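AopB (Aeromonas hydrophila, PDB 3WXX) is a type III secretion translocator that binds the chaperone AcrH and takes part in translocon assembly. Local coordinates at the interface of chains B and A. Residues are numbered along the deposited sequence; one frame, centred on the assembly and turned at random. Chains: chain A, AopB; chain B, AcrH.

Contact 1: the interface of chains B and A. Residues chain B 57, 63, 85, 88-89; chain A 128, 131-132, 135, 143, 147, 150.
B:Tyr85 and B:Met88, a selenomethionine, reach from one helix of AcrH to a hairpin of AopB. The tyrosine meets A:Val131 on one arm and A:Ala143 and A:Ile150 on the other, while B:Met88 packs on the first arm against A:Ile132 and A:Ile135. CE1 of the tyrosine lies 3.8 Å from methyl CG1 of A:Val131, and the two side chains stand at about a right angle. That methyl is anti to its own backbone N (chi1 -180°), the setting that turns it toward the ring. Nearer the tyrosine backbone, CB of B:Tyr85 touches the tip of A:Ile150, 3.6 Å from CD1. At the far end the phenol oxygen OH packs near CB of A:Ala143 and is spent within AcrH, donating to the backbone O of B:His57 at 2.5 Å. The donor sits nearly along the C=O axis (165°), and this bond ties the tip of the ring to the neighbouring loop. B:Phe63 presents a ring face to CD2 of the tyrosine, 3.4 Å above its plane and over its centre, and probably helps hold the tyrosine's rotation.

B:Met88 crosses A:Ile132 obliquely, its selenium SE 3.5 Å from CG1. Its chain bends at the last torsion (chi3 28°), and the terminal methyl CE arrives 3.6 Å from CD1 of A:Ile135, the two side chains running past each other in opposite directions. On the second arm B:His57 lays CB against CB of A:Ala147 at 3.6 Å, while A:Ala143 CB comes to the edge of the imidazole, in its plane. B:Phe63 adds CZ to the same A:Ala147 methyl.

No polar pair joins the chains here, so the fit rests on shape and apolar burial. AopB residues 126-151 overlap two predicted transmembrane segments, so AcrH may shield membrane-seeking surface. This stretch, helical but folded back on itself, sets 128-135 and 143-150 as two arms against AcrH helices 60-72 and 76-89 and the loop carrying B:His57.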
loop_
_atom_site.group_PDB
_atom_site.type_symbol
_atom_site.label_atom_id
_atom_site.label_comp_id
_atom_site.label_asym_id
_atom_site.label_seq_id
_atom_site.Cartn_x
_atom_site.Cartn_y
_atom_site.Cartn_z
ATOM N N HIS B 57 -1.647 -4.791 -6.790
ATOM C CA HIS B 57 -1.536 -3.671 -5.904
ATOM C C HIS B 57 -2.853 -2.933 -5.785
ATOM O O HIS B 57 -2.888 -1.769 -5.348
ATOM C CB HIS B 57 -0.371 -2.749 -6.326
ATOM C CG HIS B 57 -0.545 -2.087 -7.668
ATOM N ND1 HIS B 57 -0.139 -2.665 -8.849
ATOM C CD2 HIS B 57 -1.027 -0.869 -8.006
ATOM C CE1 HIS B 57 -0.363 -1.842 -9.856
ATOM N NE2 HIS B 57 -0.887 -0.736 -9.370
ATOM N N PHE B 63 -3.425 -5.817 1.467
ATOM C CA PHE B 63 -3.037 -4.710 2.341
ATOM C C PHE B 63 -3.547 -4.848 3.742
ATOM O O PHE B 63 -2.888 -4.458 4.676
ATOM C CB PHE B 63 -3.394 -3.370 1.694
ATOM C CG PHE B 63 -2.580 -3.133 0.459
ATOM C CD1 PHE B 63 -1.248 -2.623 0.565
ATOM C CD2 PHE B 63 -3.028 -3.554 -0.763
ATOM C CE1 PHE B 63 -0.453 -2.473 -0.560
ATOM C CE2 PHE B 63 -2.228 -3.385 -1.899
ATOM C CZ PHE B 63 -0.946 -2.834 -1.798
ATOM N N TYR B 85 -3.476 2.644 2.642
ATOM C CA TYR B 85 -3.627 2.291 1.229
ATOM C C TYR B 85 -4.758 1.279 1.035
ATOM O O TYR B 85 -5.519 1.396 0.128
ATOM C CB TYR B 85 -2.329 1.760 0.615
ATOM C CG TYR B 85 -2.415 1.451 -0.866
ATOM C CD1 TYR B 85 -2.201 2.428 -1.794
ATOM C CD2 TYR B 85 -2.700 0.189 -1.321
ATOM C CE1 TYR B 85 -2.254 2.175 -3.158
ATOM C CE2 TYR B 85 -2.798 -0.079 -2.683
ATOM C CZ TYR B 85 -2.547 0.916 -3.614
ATOM O OH TYR B 85 -2.631 0.700 -5.027
HETATM N N MSE B 88 -8.180 2.988 0.764
HETATM C CA MSE B 88 -8.351 3.681 -0.511
HETATM C C MSE B 88 -8.783 2.697 -1.556
HETATM O O MSE B 88 -9.401 3.071 -2.519
HETATM C CB MSE B 88 -7.056 4.371 -0.958
HETATM C CG MSE B 88 -6.537 5.441 -0.003
HETATM SE SE MSE B 88 -4.700 5.966 -0.500
HETATM C CE MSE B 88 -4.765 5.571 -2.448
HETATM N N MSE B 89 -8.470 1.435 -1.370
HETATM C CA MSE B 89 -8.897 0.423 -2.336
HETATM C C MSE B 89 -10.208 -0.215 -1.960
HETATM O O MSE B 89 -10.764 -1.001 -2.720
HETATM C CB MSE B 89 -7.855 -0.704 -2.449
HETATM C CG MSE B 89 -6.483 -0.225 -2.900
HETATM SE SE MSE B 89 -6.592 0.468 -4.749
HETATM C CE MSE B 89 -6.750 2.405 -4.468
ATOM N N ALA A 128 0.385 7.607 2.551
ATOM C CA ALA A 128 -0.773 7.179 1.791
ATOM C C ALA A 128 -1.465 8.372 1.148
ATOM O O ALA A 128 -1.967 8.302 0.038
ATOM C CB ALA A 128 -1.735 6.428 2.691
ATOM N N VAL A 131 0.163 9.152 -1.923
ATOM C CA VAL A 131 -0.243 8.129 -2.895
ATOM C C VAL A 131 -1.589 8.507 -3.537
ATOM O O VAL A 131 -1.777 8.338 -4.732
ATOM C CB VAL A 131 -0.277 6.714 -2.263
ATOM C CG1 VAL A 131 -0.694 5.679 -3.276
ATOM C CG2 VAL A 131 1.096 6.351 -1.714
ATOM N N ILE A 132 -2.505 9.096 -2.777
ATOM C CA ILE A 132 -3.730 9.619 -3.411
ATOM C C ILE A 132 -3.406 10.660 -4.463
ATOM O O ILE A 132 -3.905 10.601 -5.564
ATOM C CB ILE A 132 -4.706 10.220 -2.390
ATOM C CG1 ILE A 132 -5.485 9.105 -1.714
ATOM C CG2 ILE A 132 -5.702 11.136 -3.077
ATOM C CD1 ILE A 132 -6.046 9.531 -0.381
ATOM N N ILE A 135 -1.992 9.114 -7.557
ATOM C CA ILE A 135 -3.113 8.515 -8.334
ATOM C C ILE A 135 -3.889 9.542 -9.146
ATOM O O ILE A 135 -4.202 9.300 -10.309
ATOM C CB ILE A 135 -4.056 7.715 -7.424
ATOM C CG1 ILE A 135 -3.323 6.442 -6.942
ATOM C CG2 ILE A 135 -5.358 7.443 -8.135
ATOM C CD1 ILE A 135 -4.106 5.579 -5.993
ATOM N N ALA A 143 -0.499 4.557 -8.410
ATOM C CA ALA A 143 -0.820 3.489 -7.477
ATOM C C ALA A 143 0.358 2.538 -7.366
ATOM O O ALA A 143 0.743 2.162 -6.271
ATOM C CB ALA A 143 -2.043 2.720 -7.931
ATOM N N ALA A 147 2.197 1.802 -3.967
ATOM C CA ALA A 147 2.171 0.526 -3.288
ATOM C C ALA A 147 3.592 0.027 -3.033
ATOM O O ALA A 147 3.860 -0.555 -1.989
ATOM C CB ALA A 147 1.383 -0.487 -4.092
ATOM N N ILE A 150 4.959 1.527 0.040
ATOM C CA ILE A 150 4.338 1.036 1.254
ATOM C C ILE A 150 4.735 -0.393 1.536
ATOM O O ILE A 150 5.012 -0.744 2.677
ATOM C CB ILE A 150 2.835 1.171 1.168
ATOM C CG1 ILE A 150 2.469 2.648 1.364
ATOM C CG2 ILE A 150 2.161 0.284 2.205
ATOM C CD1 ILE A 150 1.001 2.927 1.161
#

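Contact 2: the interface of chains B and A. Residues chain B 4-5, 7-8, 18; chain A 83, 86-87, 94.
Water 1 is held between the two chains: the backbone O of B:Ala4 lies 2.5 Å from it, and NH2 of the A:Arg87 guanidinium lies 2.8 Å away. The water sits at the edge of the guanidinium, in its plane. The same NH2 also points at the backbone O of B:Ala7, but at 3.5 Å this is a weak hydrogen bond. The arginine chain is extended through its first two torsions and then turns at chi3 (-85°), which lays the guanidinium beside helix 3-11 of AcrH, one face toward CD1 of B:Phe8. The acceptors on AcrH are backbone oxygens.

Beside the arginine the contact is apolar and centred on A:Leu83, whose two methyls divide the work. CD2 lies 3.4 Å from CB of B:Ala4 and meets the end of B:Ile5, whose side chain crosses the leucine at about a right angle. CD1 comes over one face of the B:Phe8 ring, 4.0 Å above the plane and displaced toward the rim, and also faces CD1 of B:Leu18 in the short helix 15-18.

B:Phe8 has CG anti to its backbone N (chi1 -177°), which swings the ring away from helix 3-11 and toward AopB. Its outer end stands across A:Ile86 and A:Ile94 at about right angles to both, so the ring packs against residues of helices 80-89 and 91-113. At the ring's outer end CZ of B:Phe8 lies 3.9 Å from methyl CG2 of A:Ile86.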
loop_
_atom_site.group_PDB
_atom_site.type_symbol
_atom_site.label_atom_id
_atom_site.label_comp_id
_atom_site.label_asym_id
_atom_site.label_seq_id
_atom_site.Cartn_x
_atom_site.Cartn_y
_atom_site.Cartn_z
ATOM N N ALA B 4 3.981 0.855 -24.138
ATOM C CA ALA B 4 2.860 -0.068 -24.035
ATOM C C ALA B 4 2.745 -0.571 -22.599
ATOM O O ALA B 4 1.656 -0.520 -22.012
ATOM C CB ALA B 4 3.032 -1.235 -24.988
ATOM N N ILE B 5 3.868 -1.010 -22.021
ATOM C CA ILE B 5 3.890 -1.461 -20.610
ATOM C C ILE B 5 3.399 -0.364 -19.654
ATOM O O ILE B 5 2.547 -0.628 -18.830
ATOM C CB ILE B 5 5.271 -1.897 -20.120
ATOM C CG1 ILE B 5 5.848 -2.998 -20.994
ATOM C CG2 ILE B 5 5.168 -2.408 -18.697
ATOM C CD1 ILE B 5 4.987 -4.246 -21.063
ATOM N N ALA B 7 1.397 2.215 -20.406
ATOM C CA ALA B 7 -0.052 2.390 -20.607
ATOM C C ALA B 7 -0.849 1.272 -19.918
ATOM O O ALA B 7 -1.994 1.479 -19.477
ATOM C CB ALA B 7 -0.376 2.428 -22.092
ATOM N N PHE B 8 -0.254 0.079 -19.879
ATOM C CA PHE B 8 -0.882 -1.054 -19.234
ATOM C C PHE B 8 -0.973 -0.773 -17.739
ATOM O O PHE B 8 -2.025 -0.930 -17.110
ATOM C CB PHE B 8 -0.039 -2.317 -19.482
ATOM C CG PHE B 8 -0.634 -3.570 -18.910
ATOM C CD1 PHE B 8 -1.814 -4.091 -19.430
ATOM C CD2 PHE B 8 -0.026 -4.222 -17.853
ATOM C CE1 PHE B 8 -2.370 -5.250 -18.919
ATOM C CE2 PHE B 8 -0.576 -5.383 -17.323
ATOM C CZ PHE B 8 -1.747 -5.894 -17.865
ATOM N N LEU B 18 0.864 -9.379 -15.841
ATOM C CA LEU B 18 1.986 -9.284 -16.731
ATOM C C LEU B 18 2.670 -10.623 -16.805
ATOM O O LEU B 18 3.086 -11.028 -17.869
ATOM C CB LEU B 18 2.968 -8.250 -16.227
ATOM C CG LEU B 18 3.507 -7.288 -17.253
ATOM C CD1 LEU B 18 2.391 -6.479 -17.880
ATOM C CD2 LEU B 18 4.484 -6.372 -16.541
ATOM N N LEU A 83 0.336 -8.174 -24.946
ATOM C CA LEU A 83 -0.197 -7.193 -24.027
ATOM C C LEU A 83 -1.681 -6.953 -24.297
ATOM O O LEU A 83 -2.474 -6.777 -23.371
ATOM C CB LEU A 83 0.587 -5.896 -24.185
ATOM C CG LEU A 83 0.719 -4.996 -22.983
ATOM C CD1 LEU A 83 1.073 -5.803 -21.741
ATOM C CD2 LEU A 83 1.769 -3.940 -23.271
ATOM N N ILE A 86 -3.654 -10.000 -23.095
ATOM C CA ILE A 86 -3.713 -9.995 -21.626
ATOM C C ILE A 86 -4.754 -8.982 -21.186
ATOM O O ILE A 86 -5.654 -9.266 -20.403
ATOM C CB ILE A 86 -2.350 -9.626 -21.022
ATOM C CG1 ILE A 86 -1.357 -10.767 -21.231
ATOM C CG2 ILE A 86 -2.501 -9.346 -19.540
ATOM C CD1 ILE A 86 0.088 -10.365 -21.115
ATOM N N ARG A 87 -4.616 -7.789 -21.724
ATOM C CA ARG A 87 -5.537 -6.743 -21.442
ATOM C C ARG A 87 -6.968 -7.239 -21.675
ATOM O O ARG A 87 -7.849 -6.962 -20.865
ATOM C CB ARG A 87 -5.179 -5.531 -22.296
ATOM C CG ARG A 87 -5.845 -4.252 -21.896
ATOM C CD ARG A 87 -5.563 -3.204 -22.952
ATOM N NE ARG A 87 -4.284 -2.520 -22.753
ATOM C CZ ARG A 87 -4.142 -1.416 -22.027
ATOM N NH1 ARG A 87 -5.207 -0.894 -21.411
ATOM N NH2 ARG A 87 -2.947 -0.828 -21.909
ATOM N N ILE A 94 -9.434 -5.108 -14.746
ATOM C CA ILE A 94 -8.892 -3.803 -15.092
ATOM C C ILE A 94 -9.908 -2.700 -14.876
ATOM O O ILE A 94 -9.572 -1.629 -14.339
ATOM C CB ILE A 94 -8.312 -3.780 -16.516
ATOM C CG1 ILE A 94 -7.011 -4.603 -16.508
ATOM C CG2 ILE A 94 -8.031 -2.355 -16.968
ATOM C CD1 ILE A 94 -6.348 -4.694 -17.853
HETATM O O HOH W 1 -0.491 -0.810 -23.208
#

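The C-alpha centres of contact 1 and contact 2 lie about 19 Å apart, and the two share no residue or helix in either chain. Contact 1 engages AcrH helices 60-72 and 76-89 with the AopB hairpin 126-151, whereas contact 2 uses the chaperone's N-terminal helices 3-11 and 15-18 against AopB helices 80-89 and 91-113. AcrH therefore holds its translocator at separated points, with its N-terminal segment gripping the part of AopB that includes predicted coiled coil and its helical body meeting the hydrophobic hairpin region. Such spread-out contacts plausibly keep the membrane-seeking chain in a defined, soluble form before secretion.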